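L-isoleucine-4-hydroxylase (Bacillus thuringiensis, PDB 6LNH) catalyses the iron- and 2-oxoglutarate-dependent 4-hydroxylation of L-isoleucine to (4S)-4-hydroxy-L-isoleucine, and also oxidises related amino acids, sulfoxidising L-methionine. Local coordinates at the interface of chains A and B. Coordinates in Å, arbitrary orientation; residue numbers count along the deposited sequence, not the author numbering. Chains: chain A/B, L-isoleucine-4-hydroxylase.

The interface of chains A and B. Residues chain A 167-168, 227; chain B 168, 194, 199, 202.
A stacked tryptophan pair, A:Trp168 on B:Trp168, lies at the two-fold symmetric interface between two copies of the hydroxylase in the deposited assembly; each contact of this patch has a twin with the chains exchanged. Whether the pairing forms in solution is not settled by the coordinates alone. The indole planes are 7° apart and B:Trp168 CD2 stands 3.5 Å above the A:Trp168 ring plane, evidence for a near-parallel, offset stack. The side chains run past each other in opposite directions, CD2 of each indole lying over the partner's face, toward the rim. In the benzo portions A:Trp168 CE3 lies 3.5 Å from B:Trp168 CE3. At the pyrrole side B:Trp168 NE1 comes 3.4 Å from the methylene CB of A:Trp168, a van der Waals contact that extends the overlap beyond the ring. CG anti to the backbone N (chi1 -176° in A:Trp168, -159° in B:Trp168) carries each indole away from its own backbone N, letting the rings lie face to face.

A:Ile167 packs against the rim of the B:Trp168 indole, the side chains crossing at about a right angle. Its CG1 sits in the ring plane at the edge, 3.9 Å from B:Trp168 CZ2, while the CG2 methyl branch lies near NE1. B:Trp168 thus meets an aromatic face and an aliphatic edge, consistent with the 102 Å² of its surface hidden by chain A.

Beyond the indoles the contact continues as a small aliphatic cluster. The ring carbon CG of A:Pro227 touches B:Leu194 CD1 at 3.8 Å and B:Ile202 CG1 at 3.9 Å, and the CD1 methyl of A:Ile167 reaches the same B:Ile202 CG1. B:Pro199 borders the patch.

Loop residues supply most of this surface, B:Leu194 coming from strand 193-196. Trp168 lies two positions before the iron ligand His170, and Pro227 follows strand 222-225, which carries His223, placing the patch beside metal-binding segments of the 2-oxoglutarate dioxygenase double-stranded beta-helix.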
ATOM      1  N   ILE A 167     -24.531  -0.599   7.828  1.00 62.02           N
ATOM      2  CA  ILE A 167     -23.204  -1.151   8.078  1.00 52.87           C
ATOM      3  C   ILE A 167     -22.764  -2.142   7.000  1.00 48.75           C
ATOM      4  O   ILE A 167     -21.558  -2.316   6.790  1.00 55.32           O
ATOM      5  CB  ILE A 167     -23.187  -1.803   9.475  1.00 57.33           C
ATOM      6  CG1 ILE A 167     -21.765  -1.878  10.037  1.00 57.16           C
ATOM      7  CG2 ILE A 167     -23.848  -3.182   9.455  1.00 55.32           C
ATOM      8  CD1 ILE A 167     -21.694  -1.617  11.528  1.00 53.21           C
ATOM      9  N   TRP A 168     -23.700  -2.806   6.325  1.00 48.63           N
ATOM     10  CA  TRP A 168     -23.381  -3.881   5.390  1.00 43.72           C
ATOM     11  C   TRP A 168     -24.106  -3.608   4.070  1.00 45.83           C
ATOM     12  O   TRP A 168     -24.456  -2.465   3.747  1.00 46.14           O
ATOM     13  CB  TRP A 168     -23.723  -5.228   6.046  1.00 49.63           C
ATOM     14  CG  TRP A 168     -23.381  -6.470   5.252  1.00 46.40           C
ATOM     15  CD1 TRP A 168     -24.218  -7.517   4.992  1.00 51.33           C
ATOM     16  CD2 TRP A 168     -22.133  -6.791   4.614  1.00 48.13           C
ATOM     17  NE1 TRP A 168     -23.576  -8.468   4.241  1.00 50.57           N
ATOM     18  CE2 TRP A 168     -22.295  -8.047   3.994  1.00 48.22           C
ATOM     19  CE3 TRP A 168     -20.898  -6.140   4.506  1.00 44.12           C
ATOM     20  CZ2 TRP A 168     -21.271  -8.667   3.279  1.00 50.67           C
ATOM     21  CZ3 TRP A 168     -19.880  -6.761   3.794  1.00 47.18           C
ATOM     22  CH2 TRP A 168     -20.074  -8.010   3.190  1.00 48.16           C
ATOM     23  N   PRO A 227     -15.526  -1.142   6.501  1.00 36.12           N
ATOM     24  CA  PRO A 227     -15.068  -0.164   7.496  1.00 39.36           C
ATOM     25  C   PRO A 227     -13.687   0.399   7.182  1.00 39.30           C
ATOM     26  O   PRO A 227     -12.876  -0.208   6.479  1.00 38.24           O
ATOM     27  CB  PRO A 227     -15.047  -0.972   8.802  1.00 41.27           C
ATOM     28  CG  PRO A 227     -16.042  -2.063   8.576  1.00 42.15           C
ATOM     29  CD  PRO A 227     -15.894  -2.426   7.126  1.00 31.33           C
TER
ATOM     30  N   TRP B 168     -20.837 -11.972   6.479  1.00 40.86           N
ATOM     31  CA  TRP B 168     -20.716 -10.825   7.421  1.00 34.92           C
ATOM     32  C   TRP B 168     -20.281 -11.368   8.796  1.00 39.46           C
ATOM     33  O   TRP B 168     -19.709 -12.465   8.835  1.00 39.39           O
ATOM     34  CB  TRP B 168     -22.046 -10.037   7.419  1.00 41.68           C
ATOM     35  CG  TRP B 168     -22.047  -8.611   7.895  1.00 44.59           C
ATOM     36  CD1 TRP B 168     -23.065  -7.986   8.554  1.00 49.41           C
ATOM     37  CD2 TRP B 168     -20.952  -7.679   7.884  1.00 43.81           C
ATOM     38  NE1 TRP B 168     -22.700  -6.716   8.903  1.00 50.26           N
ATOM     39  CE2 TRP B 168     -21.410  -6.498   8.504  1.00 44.91           C
ATOM     40  CE3 TRP B 168     -19.647  -7.708   7.384  1.00 41.59           C
ATOM     41  CZ2 TRP B 168     -20.611  -5.364   8.635  1.00 45.87           C
ATOM     42  CZ3 TRP B 168     -18.857  -6.589   7.513  1.00 41.41           C
ATOM     43  CH2 TRP B 168     -19.333  -5.434   8.130  1.00 49.21           C
ATOM     44  N   LEU B 194     -12.546  -7.832  11.322  1.00 41.97           N
ATOM     45  CA  LEU B 194     -13.400  -6.923  12.070  1.00 43.24           C
ATOM     46  C   LEU B 194     -13.818  -7.563  13.385  1.00 43.13           C
ATOM     47  O   LEU B 194     -14.058  -8.771  13.450  1.00 45.65           O
ATOM     48  CB  LEU B 194     -14.636  -6.544  11.251  1.00 41.38           C
ATOM     49  CG  LEU B 194     -14.304  -6.047   9.843  1.00 43.81           C
ATOM     50  CD1 LEU B 194     -15.569  -5.817   9.036  1.00 47.10           C
ATOM     51  CD2 LEU B 194     -13.468  -4.777   9.920  1.00 38.61           C
ATOM     52  N   PRO B 199     -23.697  -6.547  16.229  1.00 54.01           N
ATOM     53  CA  PRO B 199     -23.722  -6.203  14.802  1.00 51.52           C
ATOM     54  C   PRO B 199     -24.106  -4.760  14.432  1.00 51.74           C
ATOM     55  O   PRO B 199     -24.056  -4.440  13.268  1.00 51.06           O
ATOM     56  CB  PRO B 199     -24.778  -7.157  14.219  1.00 54.25           C
ATOM     57  CG  PRO B 199     -25.019  -8.178  15.308  1.00 53.14           C
ATOM     58  CD  PRO B 199     -24.796  -7.427  16.601  1.00 54.22           C
ATOM     59  N   ILE B 202     -18.950  -1.566  14.483  1.00 51.37           N
ATOM     60  CA  ILE B 202     -17.611  -2.225  14.450  1.00 44.18           C
ATOM     61  C   ILE B 202     -16.783  -1.610  15.582  1.00 41.59           C
ATOM     62  O   ILE B 202     -16.808  -0.378  15.722  1.00 47.82           O
ATOM     63  CB  ILE B 202     -16.944  -2.040  13.074  1.00 43.81           C
ATOM     64  CG1 ILE B 202     -17.846  -2.540  11.945  1.00 44.69           C
ATOM     65  CG2 ILE B 202     -15.580  -2.704  13.039  1.00 39.02           C
ATOM     66  CD1 ILE B 202     -18.354  -3.944  12.148  1.00 45.58           C
TER